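Local atomic coordinates of replicative DNA helicase (Nostoc punctiforme, PDB entry 4O1R), a protein that carries an intein that probably splices itself out of the helicase precursor and joins the flanking segments by a peptide bond. Residues F78-G83 with P92-A97; L62-G67 with Y107-V112; R68-T73 with N136-H141; A35-T40 with P128-F133; T54-L59 with S117-V122. All blocks are in the same frame, centred on the assembly; numbering follows the deposited sequence.

Interaction 1. Residues F78-G83 with P92-A97; sequences FLTING and PKEHLA. Unlike the reference sequence in segment 92-97: A97 (reference Cys). With NA (sodium ion), chain B; NA (sodium ion), chain D.
L79 and A97 meet where two sheets of the all-beta Hint fold of inteins come together. The N-H of A97 lies in the plane of the L79 carbonyl and bonds to its oxygen, L79 O, at 2.9 Å; L96 CA brings a C-H to the same atom from 3.2 Å. The strands run at 116° to each other, and water extends the junction: one molecule links L79 N to A97 O, another I81 N to H95 O. L96 CD2 rests 3.7 Å from F78 CB; next along, T80 CG2 touches E94 OE2 at 3.6 Å, an oxygen whose charge is met by K85. Behind this shell, T80 opens a type I turn ending at G83. Its chi1 of 75° puts OG1 between backbone N and carbonyl carbon, where it accepts from N82 N in an ST turn and donates to G83 O, which T80 N also reaches. Sodium ions sit farther out: one is held by I81 O, another by T91 OG1 and by P92 O at 2.3 Å.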
# COMPACT_ATOMS: atom_id res chain seq x y z
N PHE A 78 -7.25 2.42 1.46
CA PHE A 78 -6.55 3.35 0.58
C PHE A 78 -7.07 4.75 0.89
O PHE A 78 -8.16 4.90 1.45
CB PHE A 78 -6.83 3.00 -0.88
CG PHE A 78 -6.27 1.66 -1.27
CD1 PHE A 78 -6.96 0.49 -0.97
CD2 PHE A 78 -5.04 1.56 -1.90
CE1 PHE A 78 -6.44 -0.75 -1.30
CE2 PHE A 78 -4.51 0.32 -2.24
CZ PHE A 78 -5.21 -0.83 -1.94
N LEU A 79 -6.29 5.78 0.55
CA LEU A 79 -6.67 7.13 0.95
C LEU A 79 -7.39 7.88 -0.17
O LEU A 79 -6.85 8.05 -1.27
CB LEU A 79 -5.43 7.92 1.38
CG LEU A 79 -5.72 9.35 1.86
CD1 LEU A 79 -6.67 9.38 3.05
CD2 LEU A 79 -4.42 10.05 2.21
N THR A 80 -8.62 8.31 0.10
CA THR A 80 -9.35 9.17 -0.82
C THR A 80 -9.39 10.60 -0.26
O THR A 80 -8.99 10.83 0.88
CB THR A 80 -10.81 8.71 -1.02
OG1 THR A 80 -11.60 9.06 0.14
CG2 THR A 80 -10.89 7.21 -1.30
N ILE A 81 -9.90 11.54 -1.05
CA ILE A 81 -10.00 12.94 -0.61
C ILE A 81 -11.00 13.09 0.53
O ILE A 81 -11.03 14.12 1.22
CB ILE A 81 -10.38 13.85 -1.82
CG1 ILE A 81 -10.04 15.33 -1.56
CG2 ILE A 81 -11.85 13.70 -2.20
CD1 ILE A 81 -8.59 15.59 -1.48
N ASN A 82 -11.83 12.06 0.73
CA ASN A 82 -12.79 12.03 1.82
C ASN A 82 -12.44 10.99 2.89
O ASN A 82 -13.32 10.56 3.64
CB ASN A 82 -14.23 11.91 1.29
CG ASN A 82 -14.74 13.23 0.75
OD1 ASN A 82 -14.67 14.24 1.44
ND2 ASN A 82 -15.19 13.24 -0.50
N GLY A 83 -11.16 10.62 2.97
CA GLY A 83 -10.70 9.75 4.04
C GLY A 83 -10.29 8.37 3.58
O GLY A 83 -10.40 8.00 2.40
N PRO A 92 -15.85 3.05 -9.15
CA PRO A 92 -15.17 3.44 -10.38
C PRO A 92 -14.97 4.95 -10.41
O PRO A 92 -15.86 5.69 -9.97
CB PRO A 92 -16.15 2.99 -11.48
CG PRO A 92 -16.92 1.86 -10.83
CD PRO A 92 -17.10 2.32 -9.40
N LYS A 93 -13.82 5.40 -10.91
CA LYS A 93 -13.47 6.83 -11.03
C LYS A 93 -13.13 7.52 -9.72
O LYS A 93 -12.74 8.68 -9.73
CB LYS A 93 -14.54 7.63 -11.78
CG LYS A 93 -14.79 7.07 -13.19
CD LYS A 93 -15.72 7.91 -13.99
CE LYS A 93 -17.09 7.82 -13.41
NZ LYS A 93 -18.05 8.64 -14.16
N GLU A 94 -13.25 6.81 -8.60
CA GLU A 94 -12.83 7.39 -7.33
C GLU A 94 -11.31 7.59 -7.35
O GLU A 94 -10.58 6.81 -7.96
CB GLU A 94 -13.27 6.50 -6.18
CG GLU A 94 -13.18 7.17 -4.82
CD GLU A 94 -14.15 6.58 -3.83
OE1 GLU A 94 -14.87 5.61 -4.16
OE2 GLU A 94 -14.23 7.13 -2.72
N HIS A 95 -10.82 8.64 -6.69
CA HIS A 95 -9.39 8.95 -6.71
C HIS A 95 -8.70 8.51 -5.42
O HIS A 95 -9.28 8.58 -4.33
CB HIS A 95 -9.19 10.45 -6.92
CG HIS A 95 -9.54 10.94 -8.29
ND1 HIS A 95 -10.82 10.90 -8.81
CD2 HIS A 95 -8.77 11.52 -9.24
CE1 HIS A 95 -10.81 11.43 -10.03
NE2 HIS A 95 -9.58 11.81 -10.30
N LEU A 96 -7.44 8.09 -5.56
CA LEU A 96 -6.61 7.65 -4.44
C LEU A 96 -5.31 8.44 -4.40
O LEU A 96 -4.80 8.87 -5.45
CB LEU A 96 -6.23 6.17 -4.58
CG LEU A 96 -7.34 5.15 -4.70
CD1 LEU A 96 -6.68 3.79 -4.79
CD2 LEU A 96 -8.24 5.26 -3.49
N ALA A 97 -4.76 8.59 -3.19
CA ALA A 97 -3.48 9.26 -3.02
C ALA A 97 -2.33 8.35 -3.39
O ALA A 97 -2.23 7.21 -2.90
CB ALA A 97 -3.32 9.70 -1.57
NA NA B . -17.24 6.74 -8.44
NA NA D . -11.08 16.07 2.52
O HOH W 1 -4.08 5.55 -1.40
O HOH W 2 -10.46 10.93 -3.71
O HOH W 3 -13.10 16.33 1.62
O HOH W 4 -16.31 8.42 -6.99
O HOH W 5 -17.97 8.47 -9.90
O HOH W 6 -10.53 17.99 1.07
O HOH W 7 -8.67 15.76 2.43

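Interaction 2. Residues L62-G67 with Y107-V112; sequences LTTRLG and YWDEIV
The R65 guanidinium has E110 CB over the centre of one face, 3.7 Å above the plane, and a water in plane at its edge. This lid belongs to a type I turn, T64 to G67, at the end of a strand of the Hint fold that pairs antiparallel with the long strand 106-126. E110 OE1 forms a salt bridge with R65 NH1 at 3.5 Å, but it stands well out of the guanidinium plane, so charge alone acts and no N-H points at it. The edge water accepts a hydrogen bond from R65 NE and donates one to D109 OD1, spanning two opposite charges.

The second flat group is the D109 carboxylate, whose OD2 accepts from the turn twice. L66 N reaches its syn lone pair at 3.1 Å, whereas T64 OG1 donates from 45° above the plane. A chi1 of -157°, with CG anti to the backbone N, carries the carboxylate to the turn, where the two bonds hold it. Backbone bonds continue the pairing on both sides of T64 and I111, an antiparallel non-hydrogen-bonded pair: R65 N donates to E110 O at 2.8 Å, and V112 N to T63 O at 2.9 Å.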
# COMPACT_ATOMS: atom_id res chain seq x y z
N LEU A 62 -6.46 -3.67 -8.20
CA LEU A 62 -6.88 -2.30 -8.40
C LEU A 62 -5.88 -1.63 -9.33
O LEU A 62 -4.68 -1.74 -9.11
CB LEU A 62 -6.94 -1.60 -7.05
CG LEU A 62 -7.37 -0.12 -7.04
CD1 LEU A 62 -8.06 0.19 -5.73
CD2 LEU A 62 -6.18 0.79 -7.27
N THR A 63 -6.39 -0.96 -10.37
CA THR A 63 -5.54 -0.28 -11.35
C THR A 63 -5.93 1.18 -11.44
O THR A 63 -7.13 1.50 -11.43
CB THR A 63 -5.66 -0.95 -12.73
OG1 THR A 63 -5.40 -2.35 -12.60
CG2 THR A 63 -4.66 -0.37 -13.74
N THR A 64 -4.94 2.06 -11.53
CA THR A 64 -5.21 3.49 -11.65
C THR A 64 -4.97 3.97 -13.09
O THR A 64 -4.36 3.27 -13.91
CB THR A 64 -4.34 4.33 -10.67
OG1 THR A 64 -2.99 4.37 -11.14
CG2 THR A 64 -4.40 3.77 -9.25
N ARG A 65 -5.41 5.20 -13.36
CA ARG A 65 -5.31 5.80 -14.69
C ARG A 65 -3.87 5.95 -15.18
O ARG A 65 -3.60 5.78 -16.37
CB ARG A 65 -6.05 7.15 -14.70
CG ARG A 65 -6.11 7.87 -16.05
CD ARG A 65 -7.04 9.11 -15.98
NE ARG A 65 -6.65 10.04 -14.91
CZ ARG A 65 -7.46 10.96 -14.36
NH1 ARG A 65 -8.72 11.10 -14.76
NH2 ARG A 65 -7.00 11.73 -13.38
N LEU A 66 -2.94 6.24 -14.26
CA LEU A 66 -1.51 6.34 -14.59
C LEU A 66 -0.87 4.98 -14.80
O LEU A 66 0.30 4.88 -15.21
CB LEU A 66 -0.74 7.05 -13.49
CG LEU A 66 -0.92 8.56 -13.35
CD1 LEU A 66 0.00 9.01 -12.28
CD2 LEU A 66 -0.59 9.32 -14.61
N GLY A 67 -1.62 3.92 -14.48
CA GLY A 67 -1.16 2.55 -14.70
C GLY A 67 -0.61 1.85 -13.48
O GLY A 67 -0.10 0.73 -13.59
N TYR A 107 -0.25 12.83 -5.45
CA TYR A 107 -1.21 13.19 -6.47
C TYR A 107 -2.41 12.27 -6.32
O TYR A 107 -2.30 11.15 -5.81
CB TYR A 107 -0.61 13.24 -7.87
CG TYR A 107 -0.46 11.90 -8.49
CD1 TYR A 107 -1.40 11.44 -9.40
CD2 TYR A 107 0.60 11.08 -8.15
CE1 TYR A 107 -1.28 10.20 -9.95
CE2 TYR A 107 0.73 9.84 -8.70
CZ TYR A 107 -0.21 9.40 -9.59
OH TYR A 107 -0.08 8.15 -10.14
N TRP A 108 -3.57 12.74 -6.78
CA TRP A 108 -4.81 11.98 -6.65
C TRP A 108 -5.16 11.31 -7.97
O TRP A 108 -5.71 11.96 -8.86
CB TRP A 108 -5.93 12.93 -6.24
CG TRP A 108 -5.69 13.54 -4.90
CD1 TRP A 108 -5.17 14.78 -4.64
CD2 TRP A 108 -5.92 12.93 -3.61
NE1 TRP A 108 -5.09 14.98 -3.29
CE2 TRP A 108 -5.54 13.87 -2.63
CE3 TRP A 108 -6.44 11.69 -3.20
CZ2 TRP A 108 -5.64 13.60 -1.26
CZ3 TRP A 108 -6.54 11.44 -1.83
CH2 TRP A 108 -6.15 12.39 -0.88
N ASP A 109 -4.86 10.03 -8.09
CA ASP A 109 -5.06 9.32 -9.35
C ASP A 109 -6.43 8.65 -9.36
O ASP A 109 -6.93 8.21 -8.33
CB ASP A 109 -3.95 8.28 -9.56
CG ASP A 109 -3.76 7.90 -11.03
OD1 ASP A 109 -4.40 8.50 -11.93
OD2 ASP A 109 -2.93 7.02 -11.26
N GLU A 110 -7.00 8.54 -10.54
CA GLU A 110 -8.31 7.92 -10.73
C GLU A 110 -8.21 6.40 -10.80
O GLU A 110 -7.35 5.86 -11.52
CB GLU A 110 -8.88 8.44 -12.05
CG GLU A 110 -10.29 8.00 -12.31
CD GLU A 110 -10.70 8.15 -13.75
OE1 GLU A 110 -9.89 7.84 -14.65
OE2 GLU A 110 -11.86 8.52 -13.98
N ILE A 111 -9.10 5.70 -10.10
CA ILE A 111 -9.24 4.25 -10.25
C ILE A 111 -9.95 3.95 -11.57
O ILE A 111 -11.05 4.49 -11.83
CB ILE A 111 -10.07 3.66 -9.10
CG1 ILE A 111 -9.35 3.85 -7.77
CG2 ILE A 111 -10.34 2.15 -9.35
CD1 ILE A 111 -10.23 3.63 -6.57
N VAL A 112 -9.33 3.10 -12.40
CA VAL A 112 -9.96 2.68 -13.66
C VAL A 112 -10.53 1.26 -13.62
O VAL A 112 -11.41 0.93 -14.43
CB VAL A 112 -9.03 2.86 -14.90
CG1 VAL A 112 -8.67 4.34 -15.09
CG2 VAL A 112 -7.78 2.02 -14.79
O HOH W 8 -3.98 10.27 -13.90

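Interaction 3. Residues R68-T73 with N136-H141; sequences RKIRAT and NNIIVH
R68 and N137 cross at about a right angle where the large sheet of the Hint fold faces the turn of its C-terminal hairpin, strands 132-135 and 138-141. The guanidinium presents its edge: NH1 donates to the backbone oxygen N137 O at 2.8 Å, which lies close to the guanidinium plane, and the donor in turn falls on a lone pair of that carbonyl. R68 NH1 has P99 O as a further partner, so the group is fixed by two carbonyls. N137 CB packs against the arginine chain, 3.7 Å from R68 CD.

N136 reaches the opposite way, from hairpin to strand. Its ND2 donates to K69 O at 2.8 Å, with that oxygen tilted 20° from the amide plane, while OD1 accepts from L10 N; both ends of the amide are engaged and its rotation is set. A water adds a third link, accepting from K69 N and donating to N136 O.

Deeper in, the strands 69-72 and 138-141 run nearly parallel, 19° apart, with axes 9.1 Å from each other, which leaves the joint to side chains. I70 sends its two branches to different partners, crossing each obliquely. CG1 stands anti to the backbone N, chi1 -166°, and its CD1 meets V140 CG1 at 3.9 Å. I70 CG2, the other branch, touches I138 CD1 at 3.8 Å.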
# COMPACT_ATOMS: atom_id res chain seq x y z
N ARG A 68 -0.72 2.46 -12.31
CA ARG A 68 -0.29 1.79 -11.08
C ARG A 68 -1.27 0.68 -10.74
O ARG A 68 -2.45 0.78 -11.07
CB ARG A 68 -0.13 2.80 -9.96
CG ARG A 68 0.76 3.93 -10.43
CD ARG A 68 1.66 4.46 -9.39
NE ARG A 68 2.35 5.64 -9.90
CZ ARG A 68 2.81 6.62 -9.13
NH1 ARG A 68 2.67 6.55 -7.80
NH2 ARG A 68 3.42 7.65 -9.69
N LYS A 69 -0.77 -0.39 -10.14
CA LYS A 69 -1.58 -1.59 -9.94
C LYS A 69 -1.15 -2.24 -8.65
O LYS A 69 0.05 -2.30 -8.35
CB LYS A 69 -1.32 -2.57 -11.09
CG LYS A 69 -2.27 -3.74 -11.16
CD LYS A 69 -1.84 -4.72 -12.25
CE LYS A 69 -2.12 -4.19 -13.64
NZ LYS A 69 -1.83 -5.23 -14.66
N ILE A 70 -2.12 -2.75 -7.89
CA ILE A 70 -1.82 -3.46 -6.66
C ILE A 70 -2.88 -4.51 -6.44
O ILE A 70 -4.02 -4.37 -6.90
CB ILE A 70 -1.72 -2.47 -5.47
CG1 ILE A 70 -1.07 -3.11 -4.23
CG2 ILE A 70 -3.09 -1.84 -5.16
CD1 ILE A 70 -0.76 -2.09 -3.13
N ARG A 71 -2.51 -5.58 -5.73
CA ARG A 71 -3.45 -6.64 -5.37
C ARG A 71 -3.56 -6.69 -3.87
O ARG A 71 -2.58 -6.94 -3.17
CB ARG A 71 -3.01 -8.00 -5.95
CG ARG A 71 -3.09 -7.94 -7.48
CD ARG A 71 -2.55 -9.17 -8.16
NE ARG A 71 -3.42 -10.30 -7.95
CZ ARG A 71 -3.02 -11.49 -7.50
NH1 ARG A 71 -1.74 -11.69 -7.23
NH2 ARG A 71 -3.91 -12.47 -7.36
N ALA A 72 -4.77 -6.43 -3.37
CA ALA A 72 -5.02 -6.26 -1.95
C ALA A 72 -6.31 -6.94 -1.52
O ALA A 72 -7.20 -7.18 -2.33
CB ALA A 72 -5.07 -4.76 -1.58
N THR A 73 -6.40 -7.24 -0.24
CA THR A 73 -7.66 -7.77 0.29
C THR A 73 -8.75 -6.70 0.26
O THR A 73 -8.47 -5.50 0.20
CB THR A 73 -7.48 -8.31 1.70
OG1 THR A 73 -7.02 -7.25 2.55
CG2 THR A 73 -6.48 -9.46 1.75
N ASN A 136 3.82 -0.89 -4.19
CA ASN A 136 3.56 -0.74 -5.62
C ASN A 136 3.27 0.72 -5.98
O ASN A 136 2.44 1.01 -6.85
CB ASN A 136 2.43 -1.67 -6.10
CG ASN A 136 2.92 -3.06 -6.43
OD1 ASN A 136 4.06 -3.43 -6.13
ND2 ASN A 136 2.06 -3.84 -7.06
N ASN A 137 3.94 1.62 -5.29
CA ASN A 137 3.82 3.06 -5.56
C ASN A 137 2.39 3.58 -5.33
O ASN A 137 1.98 4.55 -5.96
CB ASN A 137 4.29 3.41 -6.98
CG ASN A 137 5.76 3.15 -7.20
OD1 ASN A 137 6.59 3.48 -6.36
ND2 ASN A 137 6.08 2.56 -8.34
N ILE A 138 1.68 2.95 -4.40
CA ILE A 138 0.36 3.39 -3.93
C ILE A 138 0.38 3.43 -2.40
O ILE A 138 0.97 2.56 -1.77
CB ILE A 138 -0.76 2.45 -4.44
CG1 ILE A 138 -0.78 2.43 -5.98
CG2 ILE A 138 -2.15 2.86 -3.90
CD1 ILE A 138 -1.69 1.37 -6.59
N ILE A 139 -0.25 4.44 -1.81
CA ILE A 139 -0.31 4.55 -0.34
C ILE A 139 -1.39 3.63 0.22
O ILE A 139 -2.54 3.67 -0.23
CB ILE A 139 -0.53 6.00 0.07
CG1 ILE A 139 0.69 6.83 -0.33
CG2 ILE A 139 -0.78 6.14 1.58
CD1 ILE A 139 0.41 8.27 -0.50
N VAL A 140 -1.03 2.77 1.16
CA VAL A 140 -1.97 1.84 1.80
C VAL A 140 -1.92 1.98 3.32
O VAL A 140 -0.86 2.29 3.86
CB VAL A 140 -1.70 0.37 1.41
CG1 VAL A 140 -1.64 0.23 -0.10
CG2 VAL A 140 -0.41 -0.17 2.03
N HIS A 141 -3.03 1.76 4.03
CA HIS A 141 -3.08 1.89 5.51
C HIS A 141 -3.12 0.57 6.27
O HIS A 141 -3.81 -0.37 5.87
CB HIS A 141 -4.32 2.67 5.96
CG HIS A 141 -4.17 3.36 7.29
ND1 HIS A 141 -4.39 2.74 8.50
CD2 HIS A 141 -3.83 4.64 7.59
CE1 HIS A 141 -4.20 3.60 9.49
NE2 HIS A 141 -3.85 4.76 8.96
O HOH W 9 2.06 0.09 -9.43

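Interaction 4. Residues A35-T40 with P128-F133; sequences ALNEAT and PGLHNF
N132 turns its amide onto the backbone of L36 through chi1 of 78°, which sets CG between its own N and carbonyl carbon. The result is a side-chain imitation of strand pairing, joining the edge of the 31-37 strand to the C-terminal hairpin of the Hint fold. N132 OD1 accepts from L36 N at 2.8 Å on a lone pair, and N132 ND2 donates to L36 O at 2.9 Å. Both bonds are nearly straight, the second 173° at the hydrogen with its acceptor in the amide plane. One at each end of the amide, they fix its rotation; ND2 adds a weak one to L130 O. An alanine here would probably leave both L36 N and L36 O without their mates and let the two edges drift apart. Apolar contacts close the sides: L130 CD1 covers A35 CB at 3.9 Å, and L130 CD2 lies 4.0 Å from N37 CA. Less comfortable is N132 O, buried without a polar partner, with A35 CB 3.2 Å away.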
# COMPACT_ATOMS: atom_id res chain seq x y z
N ALA A 35 6.34 6.31 3.73
CA ALA A 35 4.96 6.41 4.23
C ALA A 35 4.49 7.84 4.13
O ALA A 35 5.27 8.78 4.03
CB ALA A 35 4.88 5.93 5.67
N LEU A 36 3.18 8.01 4.19
CA LEU A 36 2.60 9.34 4.13
C LEU A 36 2.43 9.93 5.53
O LEU A 36 1.85 9.30 6.41
CB LEU A 36 1.24 9.26 3.44
CG LEU A 36 0.46 10.58 3.35
CD1 LEU A 36 1.10 11.56 2.39
CD2 LEU A 36 -0.97 10.27 2.93
N ASN A 37 2.95 11.14 5.72
CA ASN A 37 2.56 11.94 6.87
C ASN A 37 1.30 12.72 6.48
O ASN A 37 1.36 13.62 5.67
CB ASN A 37 3.69 12.89 7.29
CG ASN A 37 3.34 13.74 8.48
OD1 ASN A 37 2.16 13.98 8.76
ND2 ASN A 37 4.35 14.21 9.20
N GLU A 38 0.16 12.34 7.05
CA GLU A 38 -1.13 12.92 6.66
C GLU A 38 -1.31 14.38 7.06
O GLU A 38 -2.14 15.09 6.48
CB GLU A 38 -2.27 12.09 7.22
CG GLU A 38 -2.84 11.10 6.25
CD GLU A 38 -4.23 10.69 6.65
OE1 GLU A 38 -5.21 11.32 6.18
OE2 GLU A 38 -4.34 9.76 7.48
N ALA A 39 -0.55 14.83 8.04
CA ALA A 39 -0.62 16.22 8.49
C ALA A 39 0.05 17.17 7.49
O ALA A 39 -0.44 18.27 7.24
CB ALA A 39 -0.02 16.38 9.87
N THR A 40 1.17 16.73 6.92
CA THR A 40 1.91 17.53 5.94
C THR A 40 1.55 17.14 4.51
O THR A 40 1.85 17.87 3.56
CB THR A 40 3.44 17.39 6.12
OG1 THR A 40 3.82 16.03 5.92
CG2 THR A 40 3.86 17.82 7.51
N PRO A 128 4.50 1.44 13.16
CA PRO A 128 3.87 1.98 14.37
C PRO A 128 3.75 3.49 14.43
O PRO A 128 2.93 4.00 15.20
CB PRO A 128 4.77 1.47 15.50
CG PRO A 128 6.04 1.07 14.87
CD PRO A 128 5.71 0.66 13.46
N GLY A 129 4.52 4.23 13.64
CA GLY A 129 4.40 5.69 13.68
C GLY A 129 3.19 6.18 12.89
O GLY A 129 2.18 6.62 13.45
N LEU A 130 3.31 6.08 11.58
CA LEU A 130 2.36 6.65 10.64
C LEU A 130 1.23 5.71 10.21
O LEU A 130 0.25 6.15 9.61
CB LEU A 130 3.13 7.19 9.42
CG LEU A 130 4.08 8.36 9.71
CD1 LEU A 130 4.97 8.65 8.52
CD2 LEU A 130 3.28 9.61 10.08
N HIS A 131 1.38 4.41 10.51
CA HIS A 131 0.35 3.38 10.26
C HIS A 131 -0.03 3.21 8.78
O HIS A 131 -1.13 2.77 8.47
CB HIS A 131 -0.91 3.63 11.11
CG HIS A 131 -0.62 3.81 12.57
ND1 HIS A 131 -0.21 2.77 13.38
CD2 HIS A 131 -0.69 4.90 13.37
CE1 HIS A 131 -0.04 3.22 14.61
NE2 HIS A 131 -0.32 4.51 14.63
N ASN A 132 0.90 3.53 7.89
CA ASN A 132 0.68 3.35 6.46
C ASN A 132 2.02 3.19 5.78
O ASN A 132 3.07 3.43 6.39
CB ASN A 132 -0.14 4.51 5.84
CG ASN A 132 0.69 5.79 5.62
OD1 ASN A 132 1.42 5.91 4.63
ND2 ASN A 132 0.53 6.75 6.52
N PHE A 133 2.01 2.75 4.54
CA PHE A 133 3.24 2.67 3.79
C PHE A 133 2.93 2.66 2.31
O PHE A 133 1.76 2.49 1.91
CB PHE A 133 4.10 1.45 4.19
CG PHE A 133 3.43 0.12 4.00
CD1 PHE A 133 2.58 -0.40 4.98
CD2 PHE A 133 3.66 -0.65 2.85
CE1 PHE A 133 1.96 -1.66 4.82
CE2 PHE A 133 3.05 -1.90 2.68
CZ PHE A 133 2.20 -2.40 3.66

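Interaction 5. Residues T54-L59 with S117-V122; sequences TGIKPL and SGEEEV
At the far end of the Hint fold's curled sheet, the long strand 106-126 pairs antiparallel with two successive strands, the end of 42-55 and the start of 57-64. T54 N donates to V122 O, and V122 N to G55 O. At I56 the chain turns a corner; beyond it K57 and E120 form a hydrogen-bonded pair, K57 N giving to E120 O at 3.0 Å and E120 N to K57 O at 3.2 Å. At the other end the roles are exchanged: there S117 and G118 of the long strand bond to L59, as T54 and G55 do to V122. This echo recalls the pseudo-twofold symmetry known for Hint domains.

I56, P58, E119 and E121 share one face, where P58 and E119 lie side by side. V122, K57 and E120 occupy the other. There L59 and V122 slide past each other in opposite directions, L59 CD2 reaching V122 CG1 at 3.5 Å, while L59 crosses E120 at about a right angle and sets CD1 3.8 Å from E120 CB. The carboxylate of E120 continues to a salt bridge with R71. An alanine in place of L59 would probably open a gap beside V122 CG1 and leave the E120 chain less firmly packed. V122 CG2 is flanked by K57 CB at 3.8 Å. L59 N donates to G118 O, and L59 O accepts from S117 N, both at 2.8 Å.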
# COMPACT_ATOMS: atom_id res chain seq x y z
N THR A 54 -0.64 -13.21 6.78
CA THR A 54 -1.90 -13.36 7.49
C THR A 54 -2.72 -14.54 6.96
O THR A 54 -3.89 -14.69 7.32
CB THR A 54 -2.76 -12.08 7.47
OG1 THR A 54 -3.09 -11.77 6.12
CG2 THR A 54 -2.03 -10.91 8.09
N GLY A 55 -2.11 -15.37 6.13
CA GLY A 55 -2.79 -16.56 5.59
C GLY A 55 -3.18 -16.37 4.14
O GLY A 55 -2.68 -15.45 3.47
N ILE A 56 -4.06 -17.24 3.65
CA ILE A 56 -4.54 -17.19 2.28
C ILE A 56 -5.89 -16.50 2.27
O ILE A 56 -6.80 -16.90 3.00
CB ILE A 56 -4.65 -18.62 1.72
CG1 ILE A 56 -3.24 -19.22 1.56
CG2 ILE A 56 -5.39 -18.60 0.37
CD1 ILE A 56 -3.22 -20.73 1.33
N LYS A 57 -6.01 -15.44 1.47
CA LYS A 57 -7.21 -14.61 1.45
C LYS A 57 -7.54 -14.20 0.02
O LYS A 57 -6.67 -14.22 -0.85
CB LYS A 57 -7.01 -13.36 2.33
CG LYS A 57 -6.96 -13.76 3.81
CD LYS A 57 -6.81 -12.59 4.73
CE LYS A 57 -6.24 -13.03 6.07
NZ LYS A 57 -7.17 -13.91 6.82
N PRO A 58 -8.79 -13.78 -0.22
CA PRO A 58 -9.18 -13.25 -1.53
C PRO A 58 -8.51 -11.91 -1.83
O PRO A 58 -8.38 -11.06 -0.95
CB PRO A 58 -10.71 -13.09 -1.42
CG PRO A 58 -11.12 -13.87 -0.20
CD PRO A 58 -9.94 -13.81 0.71
N LEU A 59 -8.08 -11.76 -3.08
CA LEU A 59 -7.41 -10.56 -3.55
C LEU A 59 -8.20 -9.89 -4.65
O LEU A 59 -8.83 -10.57 -5.48
CB LEU A 59 -6.01 -10.89 -4.09
CG LEU A 59 -4.95 -11.18 -3.04
CD1 LEU A 59 -3.70 -11.73 -3.68
CD2 LEU A 59 -4.64 -9.93 -2.21
N SER A 117 -9.29 -11.20 -8.21
CA SER A 117 -8.22 -11.94 -8.88
C SER A 117 -7.73 -13.17 -8.12
O SER A 117 -6.57 -13.58 -8.24
CB SER A 117 -7.06 -11.00 -9.24
OG SER A 117 -6.56 -10.38 -8.09
N GLY A 118 -8.61 -13.76 -7.32
CA GLY A 118 -8.35 -15.08 -6.75
C GLY A 118 -7.80 -15.00 -5.34
O GLY A 118 -7.74 -13.94 -4.75
N GLU A 119 -7.41 -16.15 -4.82
CA GLU A 119 -6.88 -16.26 -3.47
C GLU A 119 -5.40 -16.59 -3.51
O GLU A 119 -4.95 -17.42 -4.32
CB GLU A 119 -7.61 -17.36 -2.68
CG GLU A 119 -9.10 -17.11 -2.47
CD GLU A 119 -9.78 -18.21 -1.67
OE1 GLU A 119 -9.20 -19.32 -1.56
OE2 GLU A 119 -10.88 -17.95 -1.16
N GLU A 120 -4.63 -15.95 -2.64
CA GLU A 120 -3.20 -16.23 -2.48
C GLU A 120 -2.82 -15.96 -1.05
O GLU A 120 -3.59 -15.34 -0.31
CB GLU A 120 -2.35 -15.29 -3.35
CG GLU A 120 -2.62 -15.35 -4.84
CD GLU A 120 -1.61 -14.57 -5.65
OE1 GLU A 120 -0.73 -13.89 -5.08
OE2 GLU A 120 -1.71 -14.63 -6.89
N GLU A 121 -1.64 -16.41 -0.65
CA GLU A 121 -1.09 -15.96 0.62
C GLU A 121 -0.89 -14.44 0.59
O GLU A 121 -0.48 -13.87 -0.43
CB GLU A 121 0.22 -16.67 0.95
CG GLU A 121 0.68 -16.40 2.37
CD GLU A 121 1.90 -17.18 2.78
OE1 GLU A 121 2.57 -17.77 1.91
OE2 GLU A 121 2.18 -17.19 3.99
N VAL A 122 -1.23 -13.77 1.70
CA VAL A 122 -1.14 -12.32 1.76
C VAL A 122 -0.34 -11.88 2.99
O VAL A 122 -0.21 -12.64 3.96
CB VAL A 122 -2.54 -11.64 1.71
CG1 VAL A 122 -3.18 -11.86 0.36
CG2 VAL A 122 -3.43 -12.15 2.81

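Overall arrangement
Interactions 1 and 4 are buried, interaction 5 lies at the surface, and interactions 2 and 3 are in between, interaction 3 being closest to the chain's centre. Interactions 2 and 5 use the same two strands, 57-64 and 106-126, with contact centres about 22 Å apart: one closes with a carboxylate under a turn, the other with a backbone ladder that turns a corner. Interactions 1, 3 and 4 join the large sheet to the four-stranded one, through a backbone bond flanked by waters, isoleucine packing with polar side-chain bonds, and an asparagine amide. They touch: F78 packs against I138 and V140, L79 against L36, and V140 N probably bonds F133 O. R71 of interaction 3 bridges to E120 of interaction 5.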